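Long-range contacts in putative enoyl-CoA hydratase/isomerase (Acinetobacter baumannii, PDB 3FDU), which probably acts on acyl-CoA thioesters as a hydratase or isomerase of the crotonase family, though its substrate and reaction are not established: residues 17-22 and 56-61; 60-65 and 108-113; 102-107 and 116-121; 130-135 and 170-175. The protein carries 4 engineered substitutions. All coordinates share one frame; numbering follows the deposited sequence. Where two conformers were deposited one is given.

Contact 1: 17-22 and 56-61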
loop_
_atom_site.group_PDB
_atom_site.type_symbol
_atom_site.label_atom_id
_atom_site.label_comp_id
_atom_site.label_asym_id
_atom_site.label_seq_id
_atom_site.Cartn_x
_atom_site.Cartn_y
_atom_site.Cartn_z
ATOM N N THR A 17 25.474 -8.217 -14.461
ATOM C CA THR A 17 24.567 -7.355 -15.231
ATOM C C THR A 17 24.002 -8.213 -16.335
ATOM O O THR A 17 24.764 -8.798 -17.133
ATOM C CB THR A 17 25.253 -6.066 -15.826
ATOM O OG1 THR A 17 25.840 -5.284 -14.779
ATOM C CG2 THR A 17 24.234 -5.154 -16.591
ATOM N N LEU A 18 22.677 -8.352 -16.348
ATOM C CA LEU A 18 21.987 -9.102 -17.400
ATOM C C LEU A 18 21.296 -8.094 -18.311
ATOM O O LEU A 18 20.422 -7.334 -17.887
ATOM C CB LEU A 18 20.965 -10.085 -16.820
ATOM C CG LEU A 18 21.582 -11.273 -16.038
ATOM C CD1 LEU A 18 20.536 -12.131 -15.372
ATOM C CD2 LEU A 18 22.410 -12.109 -17.008
ATOM N N ALA A 19 21.676 -8.074 -19.577
ATOM C CA ALA A 19 21.103 -7.068 -20.437
ATOM C C ALA A 19 20.406 -7.679 -21.633
ATOM O O ALA A 19 21.027 -8.391 -22.437
ATOM C CB ALA A 19 22.201 -6.047 -20.873
ATOM N N ILE A 20 19.108 -7.395 -21.734
ATOM C CA ILE A 20 18.294 -7.854 -22.857
ATOM C C ILE A 20 18.715 -7.076 -24.103
ATOM O O ILE A 20 18.773 -5.826 -24.113
ATOM C CB ILE A 20 16.771 -7.710 -22.546
ATOM C CG1 ILE A 20 16.448 -8.445 -21.194
ATOM C CG2 ILE A 20 15.954 -8.304 -23.617
ATOM C CD1 ILE A 20 14.990 -8.230 -20.675
ATOM N N ASN A 21 18.977 -7.824 -25.170
ATOM C CA ASN A 21 19.552 -7.223 -26.365
ATOM C C ASN A 21 18.859 -7.770 -27.619
ATOM O O ASN A 21 19.410 -8.625 -28.334
ATOM C CB ASN A 21 21.046 -7.572 -26.395
ATOM C CG ASN A 21 21.817 -6.768 -27.418
ATOM O OD1 ASN A 21 21.316 -5.807 -28.005
ATOM N ND2 ASN A 21 23.049 -7.182 -27.648
ATOM N N ARG A 22 17.651 -7.289 -27.872
ATOM C CA ARG A 22 16.944 -7.660 -29.079
ATOM C C ARG A 22 16.335 -6.414 -29.680
ATOM O O ARG A 22 15.118 -6.284 -29.710
ATOM C CB ARG A 22 15.844 -8.711 -28.755
ATOM C CG ARG A 22 15.329 -9.435 -29.989
ATOM C CD ARG A 22 14.066 -10.160 -29.649
ATOM N NE ARG A 22 13.443 -10.737 -30.824
ATOM C CZ ARG A 22 12.160 -11.030 -30.918
ATOM N NH1 ARG A 22 11.317 -10.774 -29.907
ATOM N NH2 ARG A 22 11.708 -11.542 -32.056
ATOM N N ARG A 56 18.408 -5.222 -17.072
ATOM C CA ARG A 56 17.948 -4.069 -17.805
ATOM C C ARG A 56 17.981 -4.385 -19.278
ATOM O O ARG A 56 18.388 -5.472 -19.668
ATOM C CB ARG A 56 18.862 -2.872 -17.547
ATOM C CG ARG A 56 20.343 -3.179 -17.819
ATOM C CD ARG A 56 21.131 -1.889 -17.604
ATOM N NE ARG A 56 22.576 -2.024 -17.680
ATOM C CZ ARG A 56 23.266 -2.051 -18.809
ATOM N NH1 ARG A 56 22.625 -2.045 -19.964
ATOM N NH2 ARG A 56 24.594 -2.117 -18.779
ATOM N N GLY A 57 17.535 -3.457 -20.102
ATOM C CA GLY A 57 17.851 -3.555 -21.526
ATOM C C GLY A 57 19.316 -3.174 -21.793
ATOM O O GLY A 57 19.965 -2.497 -20.980
ATOM N N ALA A 58 19.823 -3.537 -22.958
ATOM C CA ALA A 58 21.176 -3.146 -23.377
ATOM C C ALA A 58 21.239 -1.670 -23.783
ATOM O O ALA A 58 22.276 -1.008 -23.622
ATOM C CB ALA A 58 21.633 -4.044 -24.556
ATOM N N GLU A 59 20.125 -1.138 -24.296
ATOM C CA GLU A 59 20.156 0.186 -24.921
ATOM C C GLU A 59 18.996 1.049 -24.506
ATOM O O GLU A 59 18.818 1.270 -23.309
ATOM C CB GLU A 59 20.158 0.031 -26.431
ATOM C CG GLU A 59 21.541 -0.144 -27.011
ATOM C CD GLU A 59 22.141 1.214 -27.333
ATOM O OE1 GLU A 59 21.949 2.151 -26.512
ATOM O OE2 GLU A 59 22.787 1.356 -28.403
ATOM N N HIS A 60 18.191 1.499 -25.468
ATOM C CA HIS A 60 17.143 2.507 -25.189
ATOM C C HIS A 60 15.771 2.022 -24.681
ATOM O O HIS A 60 14.923 2.859 -24.375
ATOM C CB HIS A 60 16.898 3.378 -26.418
ATOM C CG HIS A 60 18.144 4.026 -26.953
ATOM N ND1 HIS A 60 18.886 4.928 -26.221
ATOM C CD2 HIS A 60 18.773 3.902 -28.150
ATOM C CE1 HIS A 60 19.919 5.338 -26.943
ATOM N NE2 HIS A 60 19.877 4.726 -28.113
ATOM N N ASP A 61 15.575 0.707 -24.608
ATOM C CA ASP A 61 14.292 0.089 -24.151
ATOM C C ASP A 61 14.509 -1.036 -23.146
ATOM O O ASP A 61 15.530 -1.710 -23.171
ATOM C CB ASP A 61 13.514 -0.500 -25.347
ATOM C CG ASP A 61 13.081 0.581 -26.322
ATOM O OD1 ASP A 61 12.212 1.386 -25.940
ATOM O OD2 ASP A 61 13.638 0.607 -27.454
#
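The carbonyl oxygen I20 O takes the amide of A58 at 2.8 Å, with the donor tilted 27° from the carbonyl plane, and G57 CA brings a C-H to the same oxygen. N27 ND2 adds a weak hydrogen bond, so three groups gather round this one oxygen. One step back, I20 N donates to R56 O at 2.9 Å, and beyond that R56 N donates to L18 O at 3.0 Å. A19 and R56, and then I20 and G57, are thus paired as parallel neighbours, and A19 CA puts its own C-H against R56 O at 3.2 Å.

On the face that carries A19 and R56, the arginine does the touching. Its CG stands between the backbone N and the carbonyl carbon (chi1 53°), and the chain runs extended from CG to NE. The guanidinium then has A19 CB over one face, 4.1 Å from R56 NH1, while T17 CG2 approaches obliquely at 3.7 Å from R56 NE. R56 NH1 bonds back to G57 O at 2.9 Å, close to the guanidinium plane, which helps to fix the rotation of the group; Y189 is a cation-pi partner. A58 CB continues the contact to A19 CB and to N21.

Strands 15-20 and 52-57 are joined by helix 31-46 in a beta-alpha-beta crossover, and I20 and L18 pack against that helix. The chemistry implies a seam of backbone bonds, with an arginine whose guanidinium lies over the A19 methyl, T17 CG2 set obliquely to it, while it keeps its polar bond to its own strand.

Contact 2: 60-65 and 108-113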
loop_
_atom_site.group_PDB
_atom_site.type_symbol
_atom_site.label_atom_id
_atom_site.label_comp_id
_atom_site.label_asym_id
_atom_site.label_seq_id
_atom_site.Cartn_x
_atom_site.Cartn_y
_atom_site.Cartn_z
ATOM N N HIS A 60 18.191 1.499 -25.468
ATOM C CA HIS A 60 17.143 2.507 -25.189
ATOM C C HIS A 60 15.771 2.022 -24.681
ATOM O O HIS A 60 14.923 2.859 -24.375
ATOM C CB HIS A 60 16.898 3.378 -26.418
ATOM C CG HIS A 60 18.144 4.026 -26.953
ATOM N ND1 HIS A 60 18.886 4.928 -26.221
ATOM C CD2 HIS A 60 18.773 3.902 -28.150
ATOM C CE1 HIS A 60 19.919 5.338 -26.943
ATOM N NE2 HIS A 60 19.877 4.726 -28.113
ATOM N N ASP A 61 15.575 0.707 -24.608
ATOM C CA ASP A 61 14.292 0.089 -24.151
ATOM C C ASP A 61 14.509 -1.036 -23.146
ATOM O O ASP A 61 15.530 -1.710 -23.171
ATOM C CB ASP A 61 13.514 -0.500 -25.347
ATOM C CG ASP A 61 13.081 0.581 -26.322
ATOM O OD1 ASP A 61 12.212 1.386 -25.940
ATOM O OD2 ASP A 61 13.638 0.607 -27.454
ATOM N N PHE A 62 13.547 -1.245 -22.262
ATOM C CA PHE A 62 13.634 -2.379 -21.361
ATOM C C PHE A 62 12.995 -3.619 -22.015
ATOM O O PHE A 62 13.678 -4.592 -22.365
ATOM C CB PHE A 62 12.915 -2.038 -20.051
ATOM C CG PHE A 62 12.939 -3.168 -19.046
ATOM C CD1 PHE A 62 14.067 -3.946 -18.905
ATOM C CD2 PHE A 62 11.812 -3.439 -18.231
ATOM C CE1 PHE A 62 14.125 -4.977 -17.930
ATOM C CE2 PHE A 62 11.857 -4.509 -17.255
ATOM C CZ PHE A 62 13.019 -5.262 -17.128
ATOM N N THR A 63 11.692 -3.567 -22.222
ATOM C CA THR A 63 10.991 -4.617 -23.007
ATOM C C THR A 63 9.621 -4.191 -23.519
ATOM O O THR A 63 8.775 -3.568 -22.802
ATOM C CB THR A 63 10.881 -5.989 -22.248
ATOM O OG1 THR A 63 10.135 -6.926 -23.035
ATOM C CG2 THR A 63 10.125 -5.805 -20.960
ATOM N N ALA A 64 9.417 -4.506 -24.802
ATOM C CA ALA A 64 8.149 -4.230 -25.465
ATOM C C ALA A 64 7.079 -5.238 -25.013
ATOM O O ALA A 64 5.930 -5.193 -25.455
ATOM C CB ALA A 64 8.328 -4.311 -27.020
ATOM N N GLY A 65 7.444 -6.163 -24.141
ATOM C CA GLY A 65 6.423 -7.156 -23.690
ATOM C C GLY A 65 6.486 -8.491 -24.437
ATOM O O GLY A 65 7.462 -8.788 -25.118
ATOM N N GLY A 108 12.877 3.751 -21.900
ATOM C CA GLY A 108 11.955 3.482 -22.981
ATOM C C GLY A 108 10.782 2.554 -22.605
ATOM O O GLY A 108 10.245 2.621 -21.501
ATOM N N VAL A 109 10.402 1.665 -23.513
ATOM C CA VAL A 109 9.171 0.859 -23.306
ATOM C C VAL A 109 9.377 -0.211 -22.227
ATOM O O VAL A 109 10.425 -0.889 -22.168
ATOM C CB VAL A 109 8.603 0.249 -24.617
ATOM C CG1 VAL A 109 8.187 1.398 -25.651
ATOM C CG2 VAL A 109 9.578 -0.749 -25.235
ATOM N N ALA A 110 8.352 -0.374 -21.397
ATOM C CA ALA A 110 8.329 -1.443 -20.398
ATOM C C ALA A 110 6.897 -1.876 -20.314
ATOM O O ALA A 110 6.102 -1.244 -19.608
ATOM C CB ALA A 110 8.772 -0.896 -19.062
ATOM N N ILE A 111 6.563 -2.951 -21.025
ATOM C CA ILE A 111 5.137 -3.324 -21.271
ATOM C C ILE A 111 4.844 -4.729 -20.792
ATOM O O ILE A 111 5.668 -5.605 -20.996
ATOM C CB ILE A 111 4.808 -3.206 -22.804
ATOM C CG1 ILE A 111 4.877 -1.681 -23.214
ATOM C CG2 ILE A 111 3.377 -3.689 -23.112
ATOM C CD1 ILE A 111 4.772 -1.454 -24.757
ATOM N N GLY A 112 3.729 -4.923 -20.076
ATOM C CA GLY A 112 3.228 -6.266 -19.724
ATOM C C GLY A 112 4.142 -6.851 -18.662
ATOM O O GLY A 112 4.218 -6.343 -17.535
ATOM N N ILE A 113 4.868 -7.910 -19.020
ATOM C CA ILE A 113 5.940 -8.385 -18.169
ATOM C C ILE A 113 7.024 -7.315 -17.831
ATOM O O ILE A 113 7.711 -7.444 -16.828
ATOM C CB ILE A 113 6.641 -9.600 -18.806
ATOM C CG1 ILE A 113 7.609 -10.204 -17.779
ATOM C CG2 ILE A 113 7.408 -9.188 -20.068
ATOM C CD1 ILE A 113 7.432 -11.662 -17.564
#
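D61 CG lies anti to its carbonyl carbon and beside the backbone N (chi1 -64°), on the way to a carboxylate whose OD1 receives V109 N; F62 CG is anti to the backbone N (chi1 179°), and the ring it carries meets A110 CB at its edge, 4.0 Å from F62 CD2. The D61 bond is nearly straight, 174° at the hydrogen and 3.0 Å from V109 N to D61 OD1, and uses the anti lone pair of that oxygen. V109 CG2 lies against the same oxygen at 3.5 Å and reaches on to A64 CA.

V109 O then takes two amides: T63 N at 3.0 Å and, more weakly, F62 N. T63 O answers with I111 N at 2.9 Å, making a single bridge between T63 and A110. T63 OG1 accepts G65 N in an ST turn and also bonds N27 O. G65 CA lies only 3.2 Å from I111 O, a fit that its lack of a side chain allows.

In crotonase-family enzymes the loop corresponding to 60-65 and the N-terminal end of the helix after strand 109-111 generally supply the oxyanion-hole amides; the pairing of 60-65 with 108-113 is consistent with holding two such parts side by side. The loop 60-65 runs between strand 52-57 and helix 68-76. It flanks strand 109-111, whose other neighbour is strand 131-133, and the F62 ring reaches inward to I104 and V106 of strand 102-106.

Contact 3: 102-107 and 116-121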
loop_
_atom_site.group_PDB
_atom_site.type_symbol
_atom_site.label_atom_id
_atom_site.label_comp_id
_atom_site.label_asym_id
_atom_site.label_seq_id
_atom_site.Cartn_x
_atom_site.Cartn_y
_atom_site.Cartn_z
ATOM N N LEU A 102 17.981 -7.829 -6.317
ATOM C CA LEU A 102 17.673 -7.716 -7.771
ATOM C C LEU A 102 17.326 -6.254 -8.071
ATOM O O LEU A 102 16.352 -5.712 -7.511
ATOM C CB LEU A 102 16.491 -8.614 -8.153
ATOM C CG LEU A 102 16.053 -8.574 -9.643
ATOM C CD1 LEU A 102 17.221 -8.955 -10.599
ATOM C CD2 LEU A 102 14.878 -9.529 -9.875
ATOM N N ILE A 103 18.139 -5.596 -8.909
ATOM C CA ILE A 103 17.867 -4.235 -9.291
ATOM C C ILE A 103 17.492 -4.237 -10.762
ATOM O O ILE A 103 18.106 -4.954 -11.535
ATOM C CB ILE A 103 19.095 -3.306 -9.075
ATOM C CG1 ILE A 103 19.594 -3.368 -7.607
ATOM C CG2 ILE A 103 18.819 -1.864 -9.554
ATOM C CD1 ILE A 103 20.935 -2.647 -7.407
ATOM N N ILE A 104 16.474 -3.443 -11.129
ATOM C CA ILE A 104 16.072 -3.269 -12.519
ATOM C C ILE A 104 16.234 -1.806 -12.925
ATOM O O ILE A 104 15.912 -0.861 -12.158
ATOM C CB ILE A 104 14.639 -3.791 -12.775
ATOM C CG1 ILE A 104 14.652 -5.343 -12.583
ATOM C CG2 ILE A 104 14.169 -3.396 -14.227
ATOM C CD1 ILE A 104 13.361 -6.095 -12.919
ATOM N N ALA A 105 16.713 -1.590 -14.133
ATOM C CA ALA A 105 16.848 -0.221 -14.616
ATOM C C ALA A 105 16.037 -0.075 -15.904
ATOM O O ALA A 105 16.248 -0.837 -16.821
ATOM C CB ALA A 105 18.370 0.123 -14.897
ATOM N N VAL A 106 15.154 0.920 -15.980
ATOM C CA VAL A 106 14.220 1.014 -17.109
ATOM C C VAL A 106 14.481 2.281 -17.945
ATOM O O VAL A 106 14.575 3.370 -17.387
ATOM C CB VAL A 106 12.744 1.057 -16.583
ATOM C CG1 VAL A 106 11.734 1.203 -17.729
ATOM C CG2 VAL A 106 12.454 -0.228 -15.812
ATOM N N LYS A 107 14.603 2.112 -19.255
ATOM C CA LYS A 107 14.566 3.202 -20.247
ATOM C C LYS A 107 13.533 2.775 -21.289
ATOM O O LYS A 107 13.323 1.568 -21.509
ATOM C CB LYS A 107 15.913 3.343 -20.981
ATOM C CG LYS A 107 17.046 3.958 -20.185
ATOM C CD LYS A 107 18.317 4.097 -21.033
ATOM C CE LYS A 107 19.413 4.511 -20.126
ATOM N NZ LYS A 107 20.728 4.835 -20.810
ATOM N N THR A 116 5.250 -6.154 -14.736
ATOM C CA THR A 116 5.048 -7.136 -13.629
ATOM C C THR A 116 6.363 -7.694 -13.041
ATOM O O THR A 116 6.395 -8.057 -11.873
ATOM C CB THR A 116 4.137 -8.274 -14.040
ATOM O OG1 THR A 116 4.752 -8.979 -15.121
ATOM C CG2 THR A 116 2.746 -7.746 -14.463
ATOM N N ILE A 117 7.430 -7.756 -13.839
ATOM C CA ILE A 117 8.728 -8.150 -13.314
ATOM C C ILE A 117 9.280 -7.125 -12.292
ATOM O O ILE A 117 10.032 -7.495 -11.385
ATOM C CB ILE A 117 9.778 -8.451 -14.436
ATOM C CG1 ILE A 117 10.931 -9.259 -13.829
ATOM C CG2 ILE A 117 10.327 -7.132 -15.030
ATOM C CD1 ILE A 117 11.438 -10.380 -14.592
ATOM N N LEU A 118 8.875 -5.854 -12.405
ATOM C CA LEU A 118 9.287 -4.813 -11.442
ATOM C C LEU A 118 8.800 -5.149 -10.045
ATOM O O LEU A 118 9.430 -4.776 -9.041
ATOM C CB LEU A 118 8.711 -3.442 -11.845
ATOM C CG LEU A 118 9.082 -3.000 -13.261
ATOM C CD1 LEU A 118 8.511 -1.616 -13.474
ATOM C CD2 LEU A 118 10.635 -3.055 -13.424
ATOM N N LEU A 119 7.677 -5.838 -9.980
ATOM C CA LEU A 119 7.110 -6.258 -8.693
ATOM C C LEU A 119 7.871 -7.419 -8.063
ATOM O O LEU A 119 7.626 -7.754 -6.885
ATOM C CB LEU A 119 5.652 -6.663 -8.834
ATOM C CG LEU A 119 4.732 -5.524 -9.290
ATOM C CD1 LEU A 119 3.407 -6.169 -9.806
ATOM C CD2 LEU A 119 4.477 -4.471 -8.196
ATOM N N GLN A 120 8.763 -8.048 -8.825
ATOM C CA GLN A 120 9.719 -8.976 -8.227
ATOM C C GLN A 120 11.078 -8.362 -7.863
ATOM O O GLN A 120 11.901 -9.024 -7.233
ATOM C CB GLN A 120 9.953 -10.210 -9.142
ATOM C CG GLN A 120 8.754 -10.698 -9.964
ATOM C CD GLN A 120 7.501 -10.890 -9.174
ATOM O OE1 GLN A 120 7.516 -11.364 -8.027
ATOM N NE2 GLN A 120 6.388 -10.505 -9.766
ATOM N N ALA A 121 11.386 -7.148 -8.318
ATOM C CA ALA A 121 12.689 -6.561 -8.043
ATOM C C ALA A 121 12.657 -5.861 -6.685
ATOM O O ALA A 121 11.612 -5.390 -6.271
ATOM C CB ALA A 121 13.085 -5.526 -9.157
#
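L102 CD2 rests 4.0 Å from Q120 O, while the flat side-chain amide of Q120 leads away from the strand. That amide gives NE2 to T116 O at 3.2 Å, with the oxygen 26° out of the amide plane, and also to G145 O. The T116 carbonyl is gripped across its plane: Q120 NE2 comes from one face and L119 N from the opposite one. Turn 116-121 is therefore tied together by its own bonds, and it meets the strand mostly through hydrocarbon.

I104 carries most of that meeting. Its CG1 lies anti to the carbonyl carbon, beside the backbone N (chi1 -67°), and touches A121 CB at 3.8 Å. Farther out, I104 CD1 reaches I117 CG2, also at 3.8 Å. The other branch, I104 CG2, meets L118 CD2 at 3.6 Å. I104 crosses both I117 and L118 at about a right angle, so these contacts are made by individual methyls. The same L118 CD2 touches V106 CG2 at 4.1 Å, bridging two residues of the strand. At the far end A121 CB sits over the backbone, 3.7 Å from L102 O.

No hydrogen bond links the two segments, and every touching residue is buried. From the turn outward, H158 of a second subunit makes weak hydrogen bonds to L118 O and A121 O, bringing the subunit interface up to the back of this packing. Such an arrangement, a central parallel strand covered by the turn that follows helix 113-116 and leads into the neighbouring strand 123-126, belongs to the hydrophobic core of the crotonase fold.

Contact 4: 130-135 and 170-175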
loop_
_atom_site.group_PDB
_atom_site.type_symbol
_atom_site.label_atom_id
_atom_site.label_comp_id
_atom_site.label_asym_id
_atom_site.label_seq_id
_atom_site.Cartn_x
_atom_site.Cartn_y
_atom_site.Cartn_z
ATOM N N ALA A 130 11.010 6.498 -19.880
ATOM C CA ALA A 130 10.273 5.265 -19.619
ATOM C C ALA A 130 8.769 5.377 -19.898
ATOM O O ALA A 130 8.106 6.309 -19.468
ATOM C CB ALA A 130 10.519 4.812 -18.213
ATOM N N LEU A 131 8.234 4.392 -20.610
ATOM C CA LEU A 131 6.825 4.381 -20.934
ATOM C C LEU A 131 6.283 3.004 -20.581
ATOM O O LEU A 131 6.662 2.007 -21.195
ATOM C CB LEU A 131 6.596 4.662 -22.440
ATOM C CG LEU A 131 6.848 6.143 -22.850
ATOM C CD1 LEU A 131 6.756 6.189 -24.373
ATOM C CD2 LEU A 131 5.880 7.163 -22.157
ATOM N N PHE A 132 5.385 2.968 -19.621
ATOM C CA PHE A 132 4.921 1.702 -19.046
ATOM C C PHE A 132 3.488 1.378 -19.508
ATOM O O PHE A 132 2.692 2.267 -19.769
ATOM C CB PHE A 132 4.902 1.776 -17.523
ATOM C CG PHE A 132 6.227 2.153 -16.877
ATOM C CD1 PHE A 132 7.109 1.161 -16.460
ATOM C CD2 PHE A 132 6.556 3.486 -16.635
ATOM C CE1 PHE A 132 8.321 1.491 -15.837
ATOM C CE2 PHE A 132 7.779 3.839 -16.018
ATOM C CZ PHE A 132 8.670 2.842 -15.618
ATOM N N GLN A 133 3.140 0.085 -19.499
ATOM C CA GLN A 133 1.757 -0.296 -19.753
ATOM C C GLN A 133 1.516 -1.723 -19.272
ATOM O O GLN A 133 2.418 -2.566 -19.356
ATOM C CB GLN A 133 1.447 -0.206 -21.266
ATOM C CG GLN A 133 -0.085 -0.469 -21.593
ATOM C CD GLN A 133 -0.263 -0.572 -23.105
ATOM O OE1 GLN A 133 0.718 -0.788 -23.820
ATOM N NE2 GLN A 133 -1.475 -0.375 -23.584
ATOM N N ILE A 134 0.313 -1.977 -18.717
ATOM C CA ILE A 134 -0.166 -3.338 -18.442
ATOM C C ILE A 134 -1.352 -3.587 -19.363
ATOM O O ILE A 134 -2.494 -3.266 -19.036
ATOM C CB ILE A 134 -0.671 -3.476 -16.974
ATOM C CG1 ILE A 134 0.282 -2.721 -16.035
ATOM C CG2 ILE A 134 -0.738 -4.981 -16.528
ATOM C CD1 ILE A 134 -0.064 -2.899 -14.562
ATOM N N PRO A 135 -1.091 -4.117 -20.527
ATOM C CA PRO A 135 -2.118 -4.219 -21.579
ATOM C C PRO A 135 -2.986 -5.457 -21.501
ATOM O O PRO A 135 -3.841 -5.654 -22.407
ATOM C CB PRO A 135 -1.281 -4.287 -22.867
ATOM C CG PRO A 135 -0.003 -4.954 -22.429
ATOM C CD PRO A 135 0.245 -4.516 -20.997
ATOM N N PHE A 170 1.375 4.821 -19.241
ATOM C CA PHE A 170 1.637 5.754 -18.135
ATOM C C PHE A 170 3.127 6.079 -18.039
ATOM O O PHE A 170 3.968 5.298 -18.499
ATOM C CB PHE A 170 1.019 5.298 -16.788
ATOM C CG PHE A 170 1.564 3.935 -16.230
ATOM C CD1 PHE A 170 2.620 3.903 -15.283
ATOM C CD2 PHE A 170 0.986 2.718 -16.643
ATOM C CE1 PHE A 170 3.099 2.664 -14.751
ATOM C CE2 PHE A 170 1.450 1.470 -16.112
ATOM C CZ PHE A 170 2.539 1.461 -15.191
ATOM N N ASN A 171 3.467 7.250 -17.470
ATOM C CA ASN A 171 4.823 7.720 -17.602
ATOM C C ASN A 171 5.614 7.413 -16.330
ATOM O O ASN A 171 5.112 6.700 -15.425
ATOM C CB ASN A 171 4.862 9.227 -17.905
ATOM C CG ASN A 171 4.137 10.052 -16.831
ATOM O OD1 ASN A 171 4.065 9.644 -15.665
ATOM N ND2 ASN A 171 3.595 11.203 -17.217
ATOM N N ALA A 172 6.862 7.880 -16.266
ATOM C CA ALA A 172 7.687 7.536 -15.096
ATOM C C ALA A 172 7.164 8.183 -13.807
ATOM O O ALA A 172 7.266 7.611 -12.727
ATOM C CB ALA A 172 9.184 7.886 -15.342
ATOM N N GLU A 173 6.565 9.367 -13.893
ATOM C CA GLU A 173 6.043 10.023 -12.695
ATOM C C GLU A 173 4.872 9.250 -12.104
ATOM O O GLU A 173 4.724 9.156 -10.895
ATOM C CB GLU A 173 5.626 11.466 -13.012
ATOM C CG GLU A 173 6.789 12.415 -13.353
ATOM C CD GLU A 173 7.497 12.133 -14.702
ATOM O OE1 GLU A 173 6.899 11.544 -15.654
ATOM O OE2 GLU A 173 8.687 12.531 -14.800
ATOM N N THR A 174 3.994 8.739 -12.963
ATOM C CA THR A 174 2.899 7.859 -12.516
ATOM C C THR A 174 3.483 6.572 -11.876
ATOM O O THR A 174 3.012 6.162 -10.823
ATOM C CB THR A 174 1.957 7.476 -13.698
ATOM O OG1 THR A 174 1.277 8.670 -14.145
ATOM C CG2 THR A 174 0.860 6.412 -13.273
ATOM N N ALA A 175 4.491 5.967 -12.510
ATOM C CA ALA A 175 5.065 4.723 -12.003
ATOM C C ALA A 175 5.733 5.000 -10.673
ATOM O O ALA A 175 5.667 4.188 -9.768
ATOM C CB ALA A 175 6.120 4.128 -13.003
HETATM O O HOH W 1 8.044 9.003 -18.544
#
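F170 opens the segment as the antiparallel partner of F132, a hydrogen-bonded pair in the small second sheet of this crotonase-type fold. F132 N donates to F170 O at 2.9 Å, almost straight, and F170 N returns a bond of the same length to F132 O. The F170 CG stands between the backbone N and the carbonyl carbon (chi1 62°). F132 CB lies over the face of the F170 ring, 3.3 Å from F170 CZ, a CH-pi contact offset toward the rim. The two ring planes are only 16° apart but slid past each other, with centroids 5.4 Å apart, so they barely overlap. I134 CG1 comes to the edge of the F170 ring.

N171 follows as the N-cap of helix 172-177. Its OD1 accepts T174 N at 2.9 Å, and the bond is close to linear; A175 N meanwhile bonds to N171 O as the first turn closes.

A172 lies beside the strand, its CA at the edge of the F132 ring. A water-mediated link also forms here: a water donates to A130 O and accepts from A172 N, spanning a gap between backbones that do not bond directly.

A175 is the next residue to reach the strand. Around this site F132 also packs on V115 of helix 113-116 and on L118, and F170 on V115 and on L163 of helix 157-166. A175 CB lies over the face of the F132 ring, toward its rim, 3.5 Å from F132 CE2.

Along the chain contact 1 runs into contact 2 through the shared H60 and D61, the segments of contacts 2 and 3 alternate, and contact 4 comes last. Strands 52-57 and 102-106 are neighbours in the six-stranded sheet, which joins contacts 1 and 3; strands 109-111 and 131-133 are neighbours in the three-stranded sheet, which joins contacts 2 and 4. The centre of contact 2 lies about 10 Å from those of contacts 1 and 4, whereas contacts 1 and 4 are about 18 Å apart and do not touch. The F62 ring packs on I104 and I117, and L118 and V106 meet F132. One continuous core thus couples the two sheets, next to the segments that probably form the oxyanion hole.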